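Local coordinates for lipoate-protein ligase 1 (PDB 5T8U) that belongs to the lipoate-protein ligases, pairing a lipoyl protein ligase A/B catalytic domain with a smaller C-terminal domain, and holds lipoic acid in a pocket, at residues N34-L39 / E49-P54; I169-E174 / L204-N209; N280-Q285 / L293-S298. All coordinates share one frame; numbering follows the deposited sequence.

Interaction 1. Residues N34-L39 / E49-P54; sequences NNYNDL and EKFNEP
Two rings and one amide are the flat groups of this contact. Phe51 presents its edge to a face of the Tyr36 ring, with CD2 leading. The pair is an offset edge-to-face (T-shaped) stack, its centroids 5.6 Å apart and its planes at 66°. At the edge of the Tyr36 ring, near its plane, lies the carbonyl oxygen of Glu53. Over the centre of one face of Phe51 sits the backbone N of Glu53. The amide of Asn37 has the carbonyl oxygen of Phe51 almost in its own plane.

Tyr36 reaches this place because its CG is anti to the backbone N (chi1 180°). Its OH then donates to Glu53 O at 2.5 Å, from above the carbonyl plane. Asn37 grips Phe51 twice. Phe51 N donates to Asn37 O at 2.7 Å in a nearly straight bond, with 164° at the hydrogen. Asn37 ND2 donates to Phe51 O at 2.5 Å, almost along the C=O axis. Asn37 CA adds a CA-H...O contact to the same oxygen at 3.3 Å. The methylene carbon CB of Lys50 rests against Asn37 O at 3.2 Å. The charged atoms Asp38 OD1 and Lys50 NZ are not in contact, 5.0 Å apart.

The contact ties the loop between helices 22-34 and 39-42 to the loop that leads into strand 55-59 of the large mixed sheet of the catalytic domain. Tyr36 also packs on Ile55, and Phe51 on Leu40 of helix 39-42.

Three hydrogen bonds accompany the ring pair, and two of them are very short, so the fit is tight. Both polar groups of the Phe51 backbone are satisfied, and the bond to Glu53 O restrains the tyrosine ring where it meets Phe51.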
# COMPACT_ATOMS: atom_id res chain seq x y z
N ASN A 34 -3.24 -9.96 8.45
CA ASN A 34 -2.60 -11.04 9.19
C ASN A 34 -3.59 -11.94 9.92
O ASN A 34 -3.17 -12.92 10.53
CB ASN A 34 -1.60 -10.46 10.19
CG ASN A 34 -0.35 -9.93 9.53
OD1 ASN A 34 0.07 -8.80 9.77
ND2 ASN A 34 0.26 -10.75 8.68
N ASN A 35 -4.89 -11.64 9.86
CA ASN A 35 -5.91 -12.49 10.47
C ASN A 35 -7.10 -12.69 9.54
O ASN A 35 -8.23 -12.87 10.00
CB ASN A 35 -6.38 -11.91 11.81
CG ASN A 35 -5.28 -11.89 12.85
OD1 ASN A 35 -5.02 -12.90 13.52
ND2 ASN A 35 -4.63 -10.75 13.00
N TYR A 36 -6.85 -12.65 8.23
CA TYR A 36 -7.88 -12.78 7.21
C TYR A 36 -8.82 -13.95 7.50
O TYR A 36 -9.98 -13.75 7.85
CB TYR A 36 -7.21 -12.94 5.84
CG TYR A 36 -8.14 -13.10 4.66
CD1 TYR A 36 -8.91 -12.04 4.21
CD2 TYR A 36 -8.22 -14.30 3.97
CE1 TYR A 36 -9.75 -12.18 3.12
CE2 TYR A 36 -9.05 -14.45 2.88
CZ TYR A 36 -9.82 -13.39 2.46
OH TYR A 36 -10.64 -13.54 1.38
N ASN A 37 -8.31 -15.18 7.37
CA ASN A 37 -9.16 -16.37 7.47
C ASN A 37 -9.87 -16.50 8.81
O ASN A 37 -10.78 -17.32 8.93
CB ASN A 37 -8.33 -17.63 7.21
CG ASN A 37 -7.72 -17.65 5.82
OD1 ASN A 37 -6.53 -17.92 5.65
ND2 ASN A 37 -8.54 -17.36 4.81
N ASP A 38 -9.48 -15.72 9.82
CA ASP A 38 -10.09 -15.79 11.14
C ASP A 38 -10.98 -14.60 11.46
O ASP A 38 -11.51 -14.52 12.58
CB ASP A 38 -9.01 -15.91 12.22
CG ASP A 38 -8.28 -17.23 12.17
OD1 ASP A 38 -8.92 -18.24 11.83
OD2 ASP A 38 -7.07 -17.25 12.47
N LEU A 39 -11.18 -13.67 10.52
CA LEU A 39 -11.84 -12.42 10.86
C LEU A 39 -13.24 -12.65 11.42
O LEU A 39 -13.67 -11.93 12.33
CB LEU A 39 -11.88 -11.50 9.64
CG LEU A 39 -10.59 -10.76 9.31
CD1 LEU A 39 -10.75 -9.96 8.03
CD2 LEU A 39 -10.16 -9.84 10.45
N GLU A 49 -16.71 -20.99 11.35
CA GLU A 49 -16.39 -20.83 9.94
C GLU A 49 -15.23 -19.86 9.75
O GLU A 49 -15.15 -18.82 10.42
CB GLU A 49 -17.61 -20.33 9.17
CG GLU A 49 -18.65 -21.41 8.88
CD GLU A 49 -19.70 -20.96 7.89
OE1 GLU A 49 -19.55 -19.85 7.32
OE2 GLU A 49 -20.67 -21.71 7.66
N LYS A 50 -14.33 -20.21 8.84
CA LYS A 50 -13.16 -19.40 8.53
C LYS A 50 -13.36 -18.71 7.18
O LYS A 50 -14.04 -19.23 6.29
CB LYS A 50 -11.90 -20.27 8.51
CG LYS A 50 -11.59 -20.88 9.88
CD LYS A 50 -10.78 -22.16 9.78
CE LYS A 50 -11.22 -23.18 10.82
NZ LYS A 50 -10.82 -22.83 12.21
N PHE A 51 -12.75 -17.54 7.05
CA PHE A 51 -13.12 -16.60 6.00
C PHE A 51 -12.24 -16.76 4.76
O PHE A 51 -11.04 -17.03 4.86
CB PHE A 51 -13.02 -15.17 6.53
CG PHE A 51 -13.72 -14.16 5.68
CD1 PHE A 51 -15.10 -14.21 5.51
CD2 PHE A 51 -13.01 -13.14 5.07
CE1 PHE A 51 -15.74 -13.27 4.73
CE2 PHE A 51 -13.66 -12.20 4.30
CZ PHE A 51 -15.02 -12.26 4.13
N ASN A 52 -12.87 -16.59 3.59
CA ASN A 52 -12.15 -16.70 2.33
C ASN A 52 -12.72 -15.77 1.26
O ASN A 52 -12.37 -15.93 0.08
CB ASN A 52 -12.19 -18.16 1.83
CG ASN A 52 -11.21 -18.42 0.70
OD1 ASN A 52 -10.28 -17.65 0.48
ND2 ASN A 52 -11.43 -19.51 -0.02
N GLU A 53 -13.56 -14.81 1.62
CA GLU A 53 -14.30 -13.99 0.67
C GLU A 53 -13.69 -12.60 0.57
O GLU A 53 -12.82 -12.22 1.37
CB GLU A 53 -15.76 -13.91 1.10
CG GLU A 53 -16.50 -15.23 1.06
CD GLU A 53 -16.77 -15.71 -0.35
OE1 GLU A 53 -16.02 -16.59 -0.84
OE2 GLU A 53 -17.73 -15.21 -0.98
N PRO A 54 -14.13 -11.79 -0.39
CA PRO A 54 -13.57 -10.45 -0.55
C PRO A 54 -13.88 -9.54 0.63
O PRO A 54 -14.88 -9.71 1.33
CB PRO A 54 -14.23 -9.92 -1.83
CG PRO A 54 -14.72 -11.14 -2.54
CD PRO A 54 -15.09 -12.11 -1.47

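Interaction 2. Residues I169-E174 / L204-N209; sequences ILINLE and LSEINN
Glu206 turns its CG anti to its own carbonyl carbon (chi1 -75°) and then runs extended (chi2 -174°). This lays its carboxylate beside the Asn172 amide. Leu204 also has CG anti to the carbonyl carbon, and its CD1 presses between Leu170 and Leu173. That methyl lies 3.6 Å from Leu173 CB and only 3.1 Å from Leu173 N, a tight fit. CB of Leu170 meets the same methyl at 4.2 Å.

Residues Leu204 to Ile207 form a type I beta turn. The turn docks on the chain where strand 162-170 of the large catalytic-domain sheet ends. Leu170 O takes two weak hydrogen bonds, from Ser205 N at 3.3 Å and from Ser205 OG. Glu206 N makes a further weak bond to Ile171 O at 3.4 Å. The Ile171 side chain starts away from the turn and packs on Val106 and on Leu216 of helix 213-227.

Glu206 OE1 and Asn172 OD1 stand 2.8 Å apart, with the carboxylate and amide planes 26° apart. Both are acceptors as modelled, so this pair should repel and might raise the glutamate pKa. What favours the docking is leucine packing and three weak bonds, rather than this polar pair.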
# COMPACT_ATOMS: atom_id res chain seq x y z
N ILE A 169 -8.06 7.56 -2.68
CA ILE A 169 -8.93 8.31 -3.57
C ILE A 169 -8.94 9.76 -3.10
O ILE A 169 -8.98 10.03 -1.89
CB ILE A 169 -10.36 7.73 -3.59
CG1 ILE A 169 -10.34 6.29 -4.12
CG2 ILE A 169 -11.29 8.60 -4.43
CD1 ILE A 169 -11.67 5.57 -3.98
N LEU A 170 -8.91 10.69 -4.05
CA LEU A 170 -8.80 12.11 -3.74
C LEU A 170 -10.16 12.78 -3.91
O LEU A 170 -10.70 12.83 -5.03
CB LEU A 170 -7.75 12.78 -4.63
CG LEU A 170 -6.35 12.85 -4.01
CD1 LEU A 170 -5.90 11.51 -3.44
CD2 LEU A 170 -5.37 13.33 -5.06
N ILE A 171 -10.70 13.30 -2.81
CA ILE A 171 -11.98 14.00 -2.81
C ILE A 171 -11.72 15.50 -2.71
O ILE A 171 -11.92 16.24 -3.67
CB ILE A 171 -12.88 13.52 -1.65
CG1 ILE A 171 -13.05 12.00 -1.67
CG2 ILE A 171 -14.24 14.22 -1.70
CD1 ILE A 171 -13.81 11.45 -2.86
N ASN A 172 -11.27 15.94 -1.53
CA ASN A 172 -11.06 17.35 -1.24
C ASN A 172 -9.67 17.58 -0.66
O ASN A 172 -9.47 18.51 0.14
CB ASN A 172 -12.13 17.88 -0.29
CG ASN A 172 -12.10 19.39 -0.15
OD1 ASN A 172 -11.74 20.11 -1.08
ND2 ASN A 172 -12.47 19.88 1.03
N LEU A 173 -8.70 16.75 -1.03
CA LEU A 173 -7.35 16.89 -0.51
C LEU A 173 -6.81 18.29 -0.79
O LEU A 173 -7.05 18.87 -1.85
CB LEU A 173 -6.43 15.83 -1.13
CG LEU A 173 -4.95 15.92 -0.76
CD1 LEU A 173 -4.77 15.68 0.72
CD2 LEU A 173 -4.12 14.93 -1.57
N GLU A 174 -6.07 18.82 0.18
CA GLU A 174 -5.39 20.10 0.00
C GLU A 174 -4.21 19.89 -0.94
O GLU A 174 -3.18 19.35 -0.55
CB GLU A 174 -4.93 20.65 1.35
CG GLU A 174 -4.48 22.10 1.33
CD GLU A 174 -4.14 22.62 2.71
OE1 GLU A 174 -3.91 23.84 2.85
OE2 GLU A 174 -4.09 21.81 3.66
N LEU A 204 -8.39 17.08 -7.72
CA LEU A 204 -9.43 16.72 -6.77
C LEU A 204 -10.71 16.39 -7.53
O LEU A 204 -11.14 17.15 -8.41
CB LEU A 204 -9.69 17.87 -5.79
CG LEU A 204 -8.59 18.20 -4.78
CD1 LEU A 204 -8.15 16.96 -4.03
CD2 LEU A 204 -7.39 18.88 -5.43
N SER A 205 -11.33 15.26 -7.18
CA SER A 205 -12.57 14.87 -7.83
C SER A 205 -13.71 15.84 -7.54
O SER A 205 -14.78 15.70 -8.14
CB SER A 205 -12.95 13.45 -7.41
OG SER A 205 -12.15 12.49 -8.06
N GLU A 206 -13.52 16.80 -6.64
CA GLU A 206 -14.50 17.87 -6.45
C GLU A 206 -14.44 18.89 -7.57
O GLU A 206 -15.45 19.54 -7.87
CB GLU A 206 -14.28 18.57 -5.11
CG GLU A 206 -14.75 17.77 -3.90
CD GLU A 206 -14.65 18.55 -2.60
OE1 GLU A 206 -14.03 19.63 -2.61
OE2 GLU A 206 -15.19 18.08 -1.58
N ILE A 207 -13.27 19.06 -8.20
CA ILE A 207 -13.14 19.95 -9.35
C ILE A 207 -14.09 19.53 -10.47
O ILE A 207 -14.38 20.33 -11.36
CB ILE A 207 -11.67 19.98 -9.83
CG1 ILE A 207 -10.82 20.75 -8.82
CG2 ILE A 207 -11.56 20.59 -11.23
CD1 ILE A 207 -9.33 20.76 -9.12
N ASN A 208 -14.58 18.29 -10.43
CA ASN A 208 -15.47 17.78 -11.46
C ASN A 208 -16.89 17.51 -10.98
O ASN A 208 -17.78 17.36 -11.81
CB ASN A 208 -14.91 16.48 -12.06
CG ASN A 208 -13.40 16.51 -12.21
OD1 ASN A 208 -12.67 16.03 -11.35
ND2 ASN A 208 -12.93 17.08 -13.32
N ASN A 209 -17.12 17.45 -9.67
CA ASN A 209 -18.43 17.09 -9.15
C ASN A 209 -18.58 17.63 -7.73
O ASN A 209 -17.64 18.20 -7.16
CB ASN A 209 -18.65 15.57 -9.18
CG ASN A 209 -19.36 15.11 -10.44
OD1 ASN A 209 -18.73 14.78 -11.44
ND2 ASN A 209 -20.69 15.08 -10.38

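Interaction 3. Residues N280-Q285 / L293-S298; sequences NHIWKQ and LFFNVS
Leu293 O is the best-held polar atom, gripped by two hydrogen bonds and one CA-H...O contact. Ile282 N donates to it at 2.9 Å, in the carbonyl plane. His281 ND1 adds a weak bond at 3.4 Å, and His281 CA supplies the CA-H. The motif is an antiparallel beta hairpin of strands 280-286 and 289-297, part of the three-stranded sheet of the C-terminal domain.

Asn280 with Phe295 and Ile282 with Leu293 are hydrogen-bonded pairs. His281 with Phe294, between them, is a non-hydrogen-bonded pair. On the face that carries His281 and Phe294, their rings form an offset stack, centroids 4.3 Å apart and planes at 7°. Trp283 CE3 lies over the opposite face of the imidazole, so His281 is sandwiched. Phe294 also meets Phe308 of strand 302-309.

Asn280, Ile282, Leu293 and Phe295 share the other face. Ile282 CG1 lies alongside Leu293 CB, and Ile282 also touches Trp356 of helix 347-357. Phe295 has CG between its backbone N and carbonyl carbon, the crowded position (chi1 62°). This brings a face of its ring against Asn280, whose CB makes a CH-pi contact 3.7 Å from the Phe295 ring centroid.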
# COMPACT_ATOMS: atom_id res chain seq x y z
N ASN A 280 29.97 1.93 -0.28
CA ASN A 280 29.64 2.22 -1.66
C ASN A 280 28.13 2.36 -1.85
O ASN A 280 27.34 1.77 -1.10
CB ASN A 280 30.17 1.14 -2.60
CG ASN A 280 31.63 0.80 -2.33
OD1 ASN A 280 32.03 0.61 -1.18
ND2 ASN A 280 32.43 0.74 -3.39
N HIS A 281 27.75 3.13 -2.86
CA HIS A 281 26.35 3.45 -3.12
C HIS A 281 26.15 3.65 -4.61
O HIS A 281 26.80 4.51 -5.21
CB HIS A 281 25.93 4.69 -2.34
CG HIS A 281 24.74 5.40 -2.91
ND1 HIS A 281 23.56 4.76 -3.22
CD2 HIS A 281 24.55 6.71 -3.23
CE1 HIS A 281 22.70 5.63 -3.71
NE2 HIS A 281 23.27 6.82 -3.72
N ILE A 282 25.24 2.87 -5.20
CA ILE A 282 24.88 3.00 -6.61
C ILE A 282 23.38 3.25 -6.70
O ILE A 282 22.64 3.02 -5.74
CB ILE A 282 25.30 1.77 -7.44
CG1 ILE A 282 24.47 0.54 -7.05
CG2 ILE A 282 26.79 1.50 -7.26
CD1 ILE A 282 24.72 -0.67 -7.93
N TRP A 283 22.94 3.73 -7.86
CA TRP A 283 21.54 4.09 -8.01
C TRP A 283 21.18 4.21 -9.48
O TRP A 283 22.05 4.44 -10.33
CB TRP A 283 21.23 5.41 -7.28
CG TRP A 283 21.86 6.61 -7.93
CD1 TRP A 283 21.22 7.58 -8.65
CD2 TRP A 283 23.25 6.97 -7.91
NE1 TRP A 283 22.13 8.52 -9.08
CE2 TRP A 283 23.38 8.16 -8.64
CE3 TRP A 283 24.39 6.39 -7.36
CZ2 TRP A 283 24.61 8.79 -8.83
CZ3 TRP A 283 25.61 7.02 -7.54
CH2 TRP A 283 25.71 8.21 -8.27
N LYS A 284 19.89 4.07 -9.78
CA LYS A 284 19.38 4.28 -11.12
C LYS A 284 17.87 4.47 -11.05
O LYS A 284 17.22 4.05 -10.10
CB LYS A 284 19.72 3.11 -12.06
CG LYS A 284 19.59 3.44 -13.54
CD LYS A 284 19.49 2.20 -14.41
CE LYS A 284 19.43 2.57 -15.88
NZ LYS A 284 19.29 1.37 -16.75
N GLN A 285 17.33 5.11 -12.08
CA GLN A 285 15.89 5.34 -12.20
C GLN A 285 15.33 4.40 -13.26
O GLN A 285 15.63 4.54 -14.45
CB GLN A 285 15.60 6.80 -12.56
CG GLN A 285 14.12 7.13 -12.69
CD GLN A 285 13.35 6.84 -11.42
OE1 GLN A 285 13.79 7.16 -10.32
NE2 GLN A 285 12.18 6.21 -11.57
N LEU A 293 21.31 1.10 -4.04
CA LEU A 293 21.99 0.03 -3.32
C LEU A 293 23.15 0.62 -2.53
O LEU A 293 23.99 1.34 -3.09
CB LEU A 293 22.51 -1.04 -4.27
CG LEU A 293 21.62 -2.26 -4.47
CD1 LEU A 293 20.34 -1.88 -5.20
CD2 LEU A 293 22.36 -3.36 -5.21
N PHE A 294 23.20 0.32 -1.23
CA PHE A 294 24.34 0.62 -0.38
C PHE A 294 24.99 -0.69 0.04
O PHE A 294 24.29 -1.63 0.42
CB PHE A 294 23.91 1.42 0.85
CG PHE A 294 23.20 2.71 0.53
CD1 PHE A 294 23.86 3.92 0.67
CD2 PHE A 294 21.89 2.71 0.09
CE1 PHE A 294 23.21 5.11 0.38
CE2 PHE A 294 21.24 3.89 -0.20
CZ PHE A 294 21.90 5.09 -0.06
N PHE A 295 26.31 -0.75 -0.02
CA PHE A 295 26.98 -2.01 0.29
C PHE A 295 28.41 -1.77 0.74
O PHE A 295 29.02 -0.74 0.43
CB PHE A 295 26.95 -2.97 -0.91
CG PHE A 295 27.67 -2.44 -2.13
CD1 PHE A 295 26.99 -1.72 -3.09
CD2 PHE A 295 29.02 -2.68 -2.31
CE1 PHE A 295 27.64 -1.24 -4.21
CE2 PHE A 295 29.68 -2.21 -3.42
CZ PHE A 295 28.99 -1.48 -4.37
N ASN A 296 28.92 -2.74 1.49
CA ASN A 296 30.31 -2.80 1.91
C ASN A 296 30.94 -4.08 1.38
O ASN A 296 30.24 -5.07 1.14
CB ASN A 296 30.44 -2.75 3.43
CG ASN A 296 29.72 -1.57 4.04
OD1 ASN A 296 29.57 -0.52 3.41
ND2 ASN A 296 29.27 -1.72 5.28
N VAL A 297 32.25 -4.07 1.21
CA VAL A 297 32.99 -5.22 0.69
C VAL A 297 34.26 -5.39 1.51
O VAL A 297 35.03 -4.44 1.66
CB VAL A 297 33.32 -5.07 -0.81
CG1 VAL A 297 34.12 -6.27 -1.31
CG2 VAL A 297 32.04 -4.91 -1.62
N SER A 298 34.47 -6.59 2.04
CA SER A 298 35.67 -6.93 2.79
C SER A 298 36.19 -8.27 2.31
O SER A 298 35.46 -9.27 2.34
CB SER A 298 35.39 -6.97 4.29
OG SER A 298 34.52 -8.04 4.62

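Overall arrangement
Interactions 1 and 2 both belong to the catalytic domain, while interaction 3 lies in the C-terminal domain. The first two have centres 33 Å apart and do not touch. Interaction 1 leads into strand 55-59, which ends at Trp59 of the lipoic acid pocket. Interaction 2 takes in the end of strand 162-170, which carries the pocket residues His166, Gly167 and Thr168. In the large sheet, strand 105-112 lies between these two strands. The side chain of Leu170 in interaction 2 is about 9 Å from the lipoic acid. Interaction 3 is about 20 Å from interaction 2 and 26 Å from interaction 1, between nearest atoms. Interactions 1 and 3 lie on opposite sides of the chain's centre.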